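Beta-lactamase (Chitinophaga pinensis, PDB 6N36) probably hydrolyses the beta-lactam ring of antibiotics at a two-zinc site, as a member of the metallo-beta-lactamase superfamily. Local coordinates at residues Arg176-Leu181 / Phe219-Ala224; Thr82-Asp87 / Ser128-Val133; Leu139-Ser144 / Met154-Gly159; Tyr30-Tyr35 / Thr60-His65. All coordinates share one frame; numbering follows the deposited sequence. Where two conformers were deposited one is given.

Interaction 1 (Arg176-Leu181 / Phe219-Ala224); sequences RTYKVL and FDLWLA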
# COMPACT_ATOMS: atom_id res chain seq x y z
N ARG A 176 -7.85 18.47 -15.47
CA ARG A 176 -9.03 18.01 -14.71
C ARG A 176 -8.64 17.43 -13.34
O ARG A 176 -7.44 17.47 -12.98
CB ARG A 176 -9.79 16.97 -15.54
CG ARG A 176 -8.96 15.76 -15.94
CD ARG A 176 -9.82 14.60 -16.41
NE ARG A 176 -10.57 14.07 -15.27
CZ ARG A 176 -11.40 13.03 -15.30
NH1 ARG A 176 -11.60 12.36 -16.43
NH2 ARG A 176 -12.03 12.65 -14.20
N THR A 177 -9.65 17.01 -12.58
CA THR A 177 -9.50 16.31 -11.30
C THR A 177 -9.68 14.80 -11.53
O THR A 177 -10.57 14.39 -12.32
CB THR A 177 -10.47 16.85 -10.25
OG1 THR A 177 -10.17 18.23 -10.03
CG2 THR A 177 -10.39 16.03 -8.97
N TYR A 178 -8.84 14.00 -10.88
CA TYR A 178 -8.98 12.52 -10.89
C TYR A 178 -9.10 11.98 -9.46
O TYR A 178 -8.32 12.39 -8.55
CB TYR A 178 -7.79 11.82 -11.54
CG TYR A 178 -7.51 12.16 -12.97
CD1 TYR A 178 -6.67 13.21 -13.30
CD2 TYR A 178 -8.04 11.38 -14.00
CE1 TYR A 178 -6.43 13.52 -14.64
CE2 TYR A 178 -7.80 11.67 -15.33
CZ TYR A 178 -7.01 12.75 -15.65
OH TYR A 178 -6.79 13.01 -16.97
N LYS A 179 -10.09 11.13 -9.25
CA LYS A 179 -10.21 10.40 -7.96
C LYS A 179 -9.42 9.10 -8.09
O LYS A 179 -9.64 8.30 -9.02
CB LYS A 179 -11.67 10.08 -7.62
CG LYS A 179 -11.83 9.52 -6.20
CD LYS A 179 -13.26 9.37 -5.76
CE LYS A 179 -13.99 10.69 -5.62
NZ LYS A 179 -13.40 11.52 -4.55
N VAL A 180 -8.39 8.99 -7.25
CA VAL A 180 -7.46 7.86 -7.30
C VAL A 180 -7.74 6.94 -6.11
O VAL A 180 -7.93 7.43 -4.96
CB VAL A 180 -6.02 8.38 -7.24
CG1 VAL A 180 -5.03 7.23 -7.30
CG2 VAL A 180 -5.73 9.38 -8.35
N LEU A 181 -7.70 5.66 -6.39
CA LEU A 181 -7.73 4.60 -5.35
C LEU A 181 -6.37 3.91 -5.37
O LEU A 181 -5.96 3.40 -6.44
CB LEU A 181 -8.85 3.63 -5.68
CG LEU A 181 -8.85 2.35 -4.81
CD1 LEU A 181 -9.16 2.68 -3.37
CD2 LEU A 181 -9.87 1.33 -5.34
N PHE A 219 -14.19 5.44 -8.38
CA PHE A 219 -12.93 6.19 -8.59
C PHE A 219 -12.65 6.28 -10.09
O PHE A 219 -13.29 5.56 -10.90
CB PHE A 219 -11.77 5.49 -7.87
CG PHE A 219 -11.73 4.02 -8.19
CD1 PHE A 219 -12.42 3.09 -7.42
CD2 PHE A 219 -11.04 3.58 -9.30
CE1 PHE A 219 -12.43 1.76 -7.79
CE2 PHE A 219 -11.06 2.26 -9.66
CZ PHE A 219 -11.75 1.36 -8.91
N ASP A 220 -11.69 7.12 -10.47
CA ASP A 220 -11.27 7.25 -11.88
C ASP A 220 -10.09 6.34 -12.17
O ASP A 220 -10.06 5.70 -13.24
CB ASP A 220 -10.92 8.71 -12.18
CG ASP A 220 -12.11 9.65 -12.01
OD1 ASP A 220 -13.17 9.32 -12.57
OD2 ASP A 220 -12.00 10.64 -11.25
N LEU A 221 -9.06 6.41 -11.31
CA LEU A 221 -7.78 5.72 -11.57
C LEU A 221 -7.51 4.78 -10.38
O LEU A 221 -7.87 5.13 -9.28
CB LEU A 221 -6.65 6.73 -11.67
CG LEU A 221 -6.86 7.93 -12.59
CD1 LEU A 221 -5.59 8.77 -12.60
CD2 LEU A 221 -7.21 7.46 -14.00
N TRP A 222 -6.83 3.68 -10.62
CA TRP A 222 -6.42 2.80 -9.49
C TRP A 222 -5.02 2.26 -9.67
O TRP A 222 -4.65 1.96 -10.79
CB TRP A 222 -7.43 1.69 -9.19
CG TRP A 222 -7.50 0.56 -10.18
CD1 TRP A 222 -8.07 0.56 -11.43
CD2 TRP A 222 -7.02 -0.78 -9.97
NE1 TRP A 222 -7.92 -0.68 -12.01
CE2 TRP A 222 -7.31 -1.53 -11.13
CE3 TRP A 222 -6.38 -1.42 -8.89
CZ2 TRP A 222 -6.97 -2.88 -11.25
CZ3 TRP A 222 -6.10 -2.76 -9.01
CH2 TRP A 222 -6.37 -3.47 -10.18
N LEU A 223 -4.36 2.03 -8.53
CA LEU A 223 -3.06 1.34 -8.49
C LEU A 223 -3.10 0.48 -7.22
O LEU A 223 -4.03 0.57 -6.45
CB LEU A 223 -1.88 2.31 -8.48
CG LEU A 223 -1.74 3.19 -9.75
CD1 LEU A 223 -2.53 4.46 -9.59
CD2 LEU A 223 -0.30 3.52 -10.03
N ALA A 224 -2.12 -0.37 -7.08
CA ALA A 224 -2.08 -1.34 -5.98
C ALA A 224 -0.62 -1.57 -5.57
O ALA A 224 0.29 -1.08 -6.23
CB ALA A 224 -2.74 -2.64 -6.43
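Val180 pairs with Leu221, and Leu181 with Trp222, in parallel bridges; the strand axes approach to 4.7 Å, with 23° between their directions. This is the pairing that closes a beta-alpha-beta crossover: strand 177-182 leads through helix 203-215 into strand 221-223, an edge strand of the five-stranded sheet. Leu181 N donates to Leu221 O, and Leu181 O takes Leu223 N at 3.0 Å, so both the backbone N and O of Leu181 face the partner strand. Two residues before Leu181, Lys179 O is gripped twice, by Asp220 N at 2.8 Å and by Leu221 N.

On the Leu181 and Trp222 face, CG anti to the backbone N (chi1 170°) carries CD2 of Leu181 over one face of the Phe219 ring, offset toward its rim and within 3.6 Å of CE1 of Phe219. Leu181 CB also rests against CG of that ring. Tyr253, from helix 250-268, meets the rings of both Phe219 and Trp222 edge-to-face. On the other face, Leu221 CD1 reaches Tyr178 CD2 at 3.8 Å and more loosely touches Val180 CG2.

The start of the pairing is polar. Arg176 curls back and holds its own neighbour, Thr177 O, side-on with NE and NH2, while its NH2 makes a long salt bridge of 3.6 Å to Asp220 OD2. The amine of Lys179 turns away to Asp170. The backbone of Lys179 is held by Asp220: Lys179 N donates to the anti side of Asp220 OD2 at 2.8 Å, in a nearly straight bond (178°).

Interaction 2 (Thr82-Asp87 / Ser128-Val133); sequences THAHYD and SMFLPV. With ZN (zinc ion), chain C; ZN (zinc ion), chain B.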
# COMPACT_ATOMS: atom_id res chain seq x y z
N THR A 82 -0.36 0.46 3.08
CA THR A 82 -1.53 -0.36 2.73
C THR A 82 -1.71 -1.58 3.64
O THR A 82 -2.85 -2.01 3.87
CB THR A 82 -1.53 -0.74 1.25
OG1 THR A 82 -0.34 -1.45 0.92
CG2 THR A 82 -1.68 0.47 0.36
N HIS A 83 -0.65 -2.19 4.10
CA HIS A 83 -0.74 -3.26 5.13
C HIS A 83 0.64 -3.53 5.71
O HIS A 83 1.63 -3.44 4.96
CB HIS A 83 -1.38 -4.55 4.57
CG HIS A 83 -0.60 -5.33 3.56
ND1 HIS A 83 -0.79 -5.20 2.20
CD2 HIS A 83 0.25 -6.35 3.71
CE1 HIS A 83 -0.05 -6.10 1.57
NE2 HIS A 83 0.59 -6.83 2.46
N ALA A 84 0.70 -4.01 6.94
CA ALA A 84 2.00 -4.14 7.65
C ALA A 84 2.64 -5.52 7.42
O ALA A 84 2.79 -6.29 8.40
CB ALA A 84 1.82 -3.86 9.11
N HIS A 85 2.97 -5.83 6.18
CA HIS A 85 3.88 -6.92 5.81
C HIS A 85 5.24 -6.33 5.45
O HIS A 85 5.32 -5.19 4.96
CB HIS A 85 3.33 -7.76 4.66
CG HIS A 85 2.28 -8.76 5.03
ND1 HIS A 85 1.42 -9.35 4.11
CD2 HIS A 85 1.94 -9.26 6.24
CE1 HIS A 85 0.63 -10.20 4.73
NE2 HIS A 85 0.94 -10.18 6.03
N TYR A 86 6.30 -7.12 5.61
CA TYR A 86 7.68 -6.62 5.47
C TYR A 86 8.00 -6.08 4.07
O TYR A 86 8.99 -5.34 3.95
CB TYR A 86 8.67 -7.70 5.90
CG TYR A 86 8.85 -8.82 4.92
CD1 TYR A 86 8.01 -9.93 4.94
CD2 TYR A 86 9.92 -8.84 4.04
CE1 TYR A 86 8.21 -11.01 4.09
CE2 TYR A 86 10.16 -9.92 3.21
CZ TYR A 86 9.30 -11.01 3.24
OH TYR A 86 9.49 -12.07 2.42
N ASP A 87 7.30 -6.50 3.03
CA ASP A 87 7.53 -5.98 1.65
C ASP A 87 6.92 -4.58 1.46
O ASP A 87 7.21 -3.94 0.43
CB ASP A 87 7.07 -6.97 0.58
CG ASP A 87 5.61 -7.38 0.66
OD1 ASP A 87 5.06 -7.39 1.83
OD2 ASP A 87 5.04 -7.75 -0.42
N SER A 128 10.93 -10.93 14.50
CA SER A 128 10.59 -9.73 13.71
C SER A 128 10.93 -9.97 12.25
O SER A 128 12.01 -10.50 11.92
CB SER A 128 11.26 -8.50 14.25
OG SER A 128 10.62 -8.05 15.44
N MET A 129 10.03 -9.60 11.37
CA MET A 129 10.34 -9.60 9.93
C MET A 129 10.76 -8.18 9.51
O MET A 129 11.30 -8.07 8.43
CB MET A 129 9.13 -10.07 9.13
CG MET A 129 8.82 -11.54 9.38
SD MET A 129 7.33 -12.04 8.56
CE MET A 129 6.20 -11.51 9.83
N PHE A 130 10.45 -7.15 10.31
CA PHE A 130 10.85 -5.76 9.96
C PHE A 130 11.06 -4.97 11.25
O PHE A 130 10.54 -5.37 12.31
CB PHE A 130 9.81 -5.10 9.06
CG PHE A 130 8.41 -5.11 9.61
CD1 PHE A 130 7.96 -4.14 10.48
CD2 PHE A 130 7.53 -6.12 9.28
CE1 PHE A 130 6.69 -4.19 11.04
CE2 PHE A 130 6.21 -6.11 9.75
CZ PHE A 130 5.81 -5.17 10.68
N LEU A 131 11.82 -3.88 11.17
CA LEU A 131 12.07 -3.01 12.33
C LEU A 131 10.74 -2.38 12.71
O LEU A 131 10.04 -1.81 11.89
CB LEU A 131 13.12 -1.93 12.03
CG LEU A 131 14.55 -2.42 11.88
CD1 LEU A 131 15.46 -1.25 11.62
CD2 LEU A 131 15.02 -3.20 13.10
N PRO A 132 10.39 -2.40 13.99
CA PRO A 132 9.11 -1.89 14.43
C PRO A 132 8.99 -0.37 14.34
O PRO A 132 9.99 0.38 14.34
CB PRO A 132 8.95 -2.31 15.88
CG PRO A 132 10.21 -2.97 16.24
CD PRO A 132 11.16 -3.03 15.08
N VAL A 133 7.75 0.05 14.18
CA VAL A 133 7.38 1.47 14.07
C VAL A 133 6.21 1.75 15.01
O VAL A 133 5.19 1.07 14.92
CB VAL A 133 7.04 1.89 12.63
CG1 VAL A 133 6.82 3.39 12.61
CG2 VAL A 133 8.05 1.40 11.59
ZN ZN C . 1.16 -8.92 2.07
ZN ZN B . 2.94 -7.57 -0.60
O HOH W 1 3.15 -8.86 1.69
O HOH W 2 1.08 -8.27 -0.26
O HOH W 3 1.59 -11.03 1.41
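The Phe130 ring leans obliquely against the backbone of Ala84, His85 and Tyr86, its CE2 lying 3.7 Å from Ala84 O and its CD2 3.8 Å from Tyr86 CA. The Tyr86 ring has Met129 SD beside it, also oblique, a Met-aromatic contact at 5.3 Å from the ring centroid. The His83 ring carries His85 CG and waters 1 and 2 at its edge, in plane, on the side where NE2 binds metal.

No hydrogen bond crosses between the segments; Tyr86 CB packs on Met129 CB, while its hydroxyl is bonded to Tyr11 O. For Tyr86, CG sits between the backbone N and the carbonyl carbon (chi1 75°), which turns the ring away from Phe130, on the side of the sulfur.

The same segment, 82-87, carries zinc ligands. His83 NE2 (2.2 Å) and His85 ND1 (2.1 Å) bind one zinc, completed by His160 and waters 1, 2 and 3. Asp87 OD2 binds the other at 2.1 Å, with His88 and His226, and water 2 binds both ions. Residues 83-88 thus spell the His-x-His-x-Asp-His motif of the metallo-beta-lactamase fold, with a second Asp-His-His zinc site, as in subclass B3 enzymes.

Interaction 3 (Leu139-Ser144 / Met154-Gly159); sequences LHDGDS and MRQHPG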
# COMPACT_ATOMS: atom_id res chain seq x y z
N LEU A 139 -5.63 5.30 12.87
CA LEU A 139 -6.68 5.62 11.88
C LEU A 139 -7.82 4.61 11.98
O LEU A 139 -7.55 3.41 12.23
CB LEU A 139 -6.06 5.55 10.48
CG LEU A 139 -4.93 6.52 10.18
CD1 LEU A 139 -4.24 6.13 8.87
CD2 LEU A 139 -5.45 7.96 10.17
N HIS A 140 -9.04 5.09 11.72
CA HIS A 140 -10.29 4.30 11.62
C HIS A 140 -10.90 4.39 10.23
O HIS A 140 -10.57 5.28 9.46
CB HIS A 140 -11.29 4.79 12.70
CG HIS A 140 -10.68 4.75 14.05
ND1 HIS A 140 -10.02 5.84 14.58
CD2 HIS A 140 -10.51 3.74 14.92
CE1 HIS A 140 -9.53 5.52 15.77
NE2 HIS A 140 -9.82 4.24 16.00
N ASP A 141 -11.82 3.49 9.93
CA ASP A 141 -12.48 3.45 8.61
C ASP A 141 -13.04 4.84 8.34
O ASP A 141 -13.77 5.41 9.23
CB ASP A 141 -13.53 2.35 8.56
CG ASP A 141 -14.11 2.19 7.16
OD1 ASP A 141 -13.34 2.12 6.20
OD2 ASP A 141 -15.35 2.14 7.01
N GLY A 142 -12.75 5.37 7.16
CA GLY A 142 -13.26 6.68 6.72
C GLY A 142 -12.46 7.86 7.23
O GLY A 142 -12.79 8.98 6.81
N ASP A 143 -11.45 7.71 8.10
CA ASP A 143 -10.63 8.83 8.62
C ASP A 143 -9.97 9.57 7.45
O ASP A 143 -9.61 8.96 6.41
CB ASP A 143 -9.56 8.45 9.64
CG ASP A 143 -10.04 8.25 11.06
OD1 ASP A 143 -11.22 8.56 11.35
OD2 ASP A 143 -9.23 7.82 11.88
N SER A 144 -9.85 10.88 7.58
CA SER A 144 -9.17 11.73 6.58
C SER A 144 -7.79 12.14 7.09
O SER A 144 -7.63 12.44 8.29
CB SER A 144 -10.02 12.91 6.23
OG SER A 144 -10.00 13.79 7.32
N MET A 154 -8.91 7.03 4.32
CA MET A 154 -8.53 5.60 4.55
C MET A 154 -9.82 4.76 4.59
O MET A 154 -10.81 5.22 5.24
CB MET A 154 -7.74 5.41 5.84
CG MET A 154 -7.24 3.99 5.98
SD MET A 154 -8.50 2.91 6.83
CE MET A 154 -8.00 3.19 8.51
N ARG A 155 -9.87 3.65 3.85
CA ARG A 155 -10.98 2.70 3.98
C ARG A 155 -10.42 1.38 4.49
O ARG A 155 -9.46 0.89 3.89
CB ARG A 155 -11.78 2.52 2.69
CG ARG A 155 -12.44 3.78 2.16
CD ARG A 155 -13.44 4.39 3.10
NE ARG A 155 -14.39 3.47 3.70
CZ ARG A 155 -15.60 3.18 3.22
NH1 ARG A 155 -16.01 3.70 2.07
NH2 ARG A 155 -16.34 2.29 3.86
N GLN A 156 -11.02 0.82 5.54
CA GLN A 156 -10.55 -0.46 6.10
C GLN A 156 -10.97 -1.60 5.17
O GLN A 156 -12.17 -1.78 4.91
CB GLN A 156 -11.04 -0.70 7.54
CG GLN A 156 -10.48 0.30 8.54
CD GLN A 156 -11.04 0.01 9.91
OE1 GLN A 156 -12.23 -0.33 10.03
NE2 GLN A 156 -10.23 0.17 10.95
N HIS A 157 -9.98 -2.37 4.72
CA HIS A 157 -10.14 -3.50 3.78
C HIS A 157 -9.46 -4.71 4.40
O HIS A 157 -8.50 -5.21 3.86
CB HIS A 157 -9.67 -3.09 2.39
CG HIS A 157 -10.56 -2.11 1.76
ND1 HIS A 157 -10.12 -1.23 0.79
CD2 HIS A 157 -11.90 -1.88 1.91
CE1 HIS A 157 -11.12 -0.46 0.45
NE2 HIS A 157 -12.23 -0.80 1.11
N PRO A 158 -9.94 -5.17 5.57
CA PRO A 158 -9.22 -6.18 6.34
C PRO A 158 -9.22 -7.55 5.64
O PRO A 158 -10.03 -7.84 4.73
CB PRO A 158 -9.98 -6.27 7.62
CG PRO A 158 -11.38 -5.86 7.24
CD PRO A 158 -11.15 -4.70 6.28
N GLY A 159 -8.29 -8.38 6.10
CA GLY A 159 -8.19 -9.79 5.71
C GLY A 159 -6.74 -10.15 5.43
O GLY A 159 -6.14 -10.92 6.20
O HOH W 4 -14.24 -0.15 4.48
O HOH W 5 -13.11 1.77 11.92
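Asp141 reaches across to Arg155 and Gln156, and the polar side-chain part centres on its OD1. Arg155 NE donates to OD1 of Asp141 at 3.0 Å, on the syn side though tilted out of the carboxylate plane, and nearly straight at the hydrogen (174°). Gln156 N comes to the anti side of the same OD1 at 2.7 Å, from the opposite face of the carboxylate. A weak bond from Arg155 NH2 to Asp141 OD2 completes the salt bridge.

Gly142 N donates to Met154 O at 2.7 Å, and Met154 N to Asp143 O at 2.9 Å, backbone bonds that join the type II turn of His140-Asp143 to strand 150-156. Asp143 OD2 accepts His140 N from above its carboxylate plane.

Two waters bridge the segments: water 4 gives to Asp141 OD1 and Gln156 O, water 5 joins Asp141 N with Gln156 OE1. The side-chain NE2 of Gln156 bonds Asn106.

The apolar part is small: the bent Met154 chain puts CE 3.6 Å from Leu139 CB, and CE also lies against His140 O.

With two protein donors and a water on OD1 beside a guanidinium, Asp141 probably stays ionised as it ties to strand 150-156 the turn running between the two sheets.

Interaction 4 (Tyr30-Tyr35 / Thr60-His65); sequences YYIGTY and TLIKAH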
# COMPACT_ATOMS: atom_id res chain seq x y z
N TYR A 30 2.97 10.61 -7.61
CA TYR A 30 4.15 10.05 -8.30
C TYR A 30 4.33 8.59 -7.84
O TYR A 30 4.13 8.23 -6.65
CB TYR A 30 5.42 10.83 -7.98
CG TYR A 30 5.36 12.27 -8.42
CD1 TYR A 30 4.72 13.22 -7.62
CD2 TYR A 30 5.89 12.68 -9.62
CE1 TYR A 30 4.60 14.53 -8.02
CE2 TYR A 30 5.82 14.02 -10.01
CZ TYR A 30 5.13 14.94 -9.22
OH TYR A 30 5.04 16.29 -9.56
N TYR A 31 4.84 7.80 -8.77
CA TYR A 31 5.31 6.43 -8.54
C TYR A 31 6.81 6.49 -8.24
O TYR A 31 7.57 7.01 -9.05
CB TYR A 31 5.09 5.52 -9.75
CG TYR A 31 5.40 4.07 -9.47
CD1 TYR A 31 4.42 3.23 -8.94
CD2 TYR A 31 6.67 3.52 -9.66
CE1 TYR A 31 4.69 1.92 -8.65
CE2 TYR A 31 6.94 2.20 -9.38
CZ TYR A 31 5.93 1.37 -8.91
OH TYR A 31 6.16 0.06 -8.59
N ILE A 32 7.26 6.02 -7.09
CA ILE A 32 8.69 6.01 -6.70
C ILE A 32 9.12 4.61 -6.22
O ILE A 32 10.13 4.49 -5.53
CB ILE A 32 9.01 7.09 -5.66
CG1 ILE A 32 8.21 6.95 -4.34
CG2 ILE A 32 8.82 8.45 -6.29
CD1 ILE A 32 8.78 7.81 -3.25
N GLY A 33 8.36 3.59 -6.59
CA GLY A 33 8.60 2.23 -6.13
C GLY A 33 9.60 1.49 -6.98
O GLY A 33 10.33 2.07 -7.75
N THR A 34 9.58 0.17 -6.83
CA THR A 34 10.47 -0.72 -7.59
C THR A 34 9.69 -1.34 -8.76
O THR A 34 8.54 -0.96 -9.04
CB THR A 34 11.07 -1.75 -6.65
OG1 THR A 34 10.01 -2.52 -6.09
CG2 THR A 34 11.93 -1.13 -5.58
N TYR A 35 10.33 -2.26 -9.48
CA TYR A 35 9.62 -2.93 -10.59
C TYR A 35 8.29 -3.50 -10.08
O TYR A 35 7.32 -3.41 -10.80
CB TYR A 35 10.52 -3.98 -11.26
CG TYR A 35 9.94 -4.54 -12.54
CD1 TYR A 35 10.15 -3.90 -13.75
CD2 TYR A 35 9.22 -5.72 -12.53
CE1 TYR A 35 9.61 -4.40 -14.93
CE2 TYR A 35 8.65 -6.21 -13.69
CZ TYR A 35 8.85 -5.55 -14.89
OH TYR A 35 8.29 -6.02 -16.04
N THR A 60 16.96 3.84 0.60
CA THR A 60 17.97 4.37 -0.34
C THR A 60 17.32 4.68 -1.69
O THR A 60 17.61 5.78 -2.28
CB THR A 60 19.14 3.39 -0.49
OG1 THR A 60 19.71 3.30 0.82
CG2 THR A 60 20.16 3.88 -1.48
N LEU A 61 16.51 3.75 -2.22
CA LEU A 61 15.85 3.88 -3.54
C LEU A 61 14.80 4.99 -3.49
O LEU A 61 14.69 5.74 -4.47
CB LEU A 61 15.20 2.56 -3.97
CG LEU A 61 15.99 1.68 -4.94
CD1 LEU A 61 15.04 1.07 -5.96
CD2 LEU A 61 17.11 2.42 -5.64
N ILE A 62 14.08 5.07 -2.39
CA ILE A 62 13.05 6.13 -2.22
C ILE A 62 13.74 7.50 -2.28
O ILE A 62 13.27 8.35 -3.06
CB ILE A 62 12.28 5.95 -0.91
CG1 ILE A 62 11.40 4.70 -1.00
CG2 ILE A 62 11.44 7.18 -0.52
CD1 ILE A 62 10.92 4.22 0.35
N LYS A 63 14.83 7.66 -1.55
CA LYS A 63 15.58 8.96 -1.53
C LYS A 63 16.06 9.29 -2.96
O LYS A 63 15.89 10.46 -3.45
CB LYS A 63 16.67 8.88 -0.45
CG LYS A 63 17.46 10.15 -0.25
CD LYS A 63 18.53 9.98 0.84
CE LYS A 63 19.26 11.28 1.13
NZ LYS A 63 19.08 12.26 0.03
N ALA A 64 16.64 8.32 -3.67
CA ALA A 64 17.19 8.51 -5.02
C ALA A 64 16.08 8.83 -6.01
O ALA A 64 16.29 9.68 -6.92
CB ALA A 64 17.95 7.29 -5.47
N HIS A 65 14.94 8.13 -5.91
CA HIS A 65 13.84 8.35 -6.87
C HIS A 65 13.30 9.75 -6.66
O HIS A 65 12.93 10.41 -7.63
CB HIS A 65 12.78 7.28 -6.66
CG HIS A 65 13.16 5.97 -7.23
ND1 HIS A 65 12.40 4.83 -7.01
CD2 HIS A 65 14.22 5.59 -7.97
CE1 HIS A 65 12.97 3.82 -7.63
NE2 HIS A 65 14.07 4.25 -8.23
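His65 ND1 donates to Ile32 O at 2.7 Å, in a nearly straight bond (173°) that carries the polar side of this buried contact. The oxygen lies in the plane of the imidazole, but the nitrogen stands well above the carbonyl plane of Ile32, so the bond uses no lone-pair direction of that oxygen. Beside it, Gly33 O comes within 3.2 Å of His65 CE1, again at the ring edge. One face of the ring has Leu61 O of its own helix 3.1 Å above it, toward the rim. At the far end NE2 bonds Asp19 OD1, so the imidazole spans from the loop after strand 29-31 to the loop holding Asp19. If it donates to the carboxylate as well, the ring would be doubly protonated, and Asp19 would help to stabilise that charge.

Apolar atoms flank the bond. Ile32 CB rests on His65 CB at 3.9 Å. Ile32 CG1 lies between the backbone N and the carbonyl carbon (chi1 60°), which carries CD1 across to Ile62 CG2, also at 3.9 Å. Thr34 OG1 is taken up by Trp16 O and Leu37 N, while its methyl CG2 faces Leu61, whose side chain is deposited in two conformers. Within the loop, Tyr31 OH donates to Thr34 O at 2.6 Å, in the carbonyl plane.

Further along helix 58-69, Met66 and Leu69 also touch Ile32. A helix laid against a mixed sheet, here the seven-stranded one, is the layering of the alpha-beta/beta-alpha sandwich of metallo-beta-lactamases.

The four contacts follow one another without nesting: interaction 4, then 2, then 3, then 1. Interaction 2 holds three of the zinc ligands and stands across the chain's centre from interaction 1, the centres about 26 Å apart though nearest atoms come within about 6 Å. Interactions 1 and 3 reach the same five-stranded sheet, at strand 221-223 on one edge and at strand 150-156, next to the other; their centres lie about 17 Å apart. Interaction 4 belongs to the seven-stranded half, and its nearest atoms are about 17 Å from interaction 3. The side chain of Thr34 (interaction 4) is about 10 Å from a zinc, the side chain of Trp222 (interaction 1) about 13 Å.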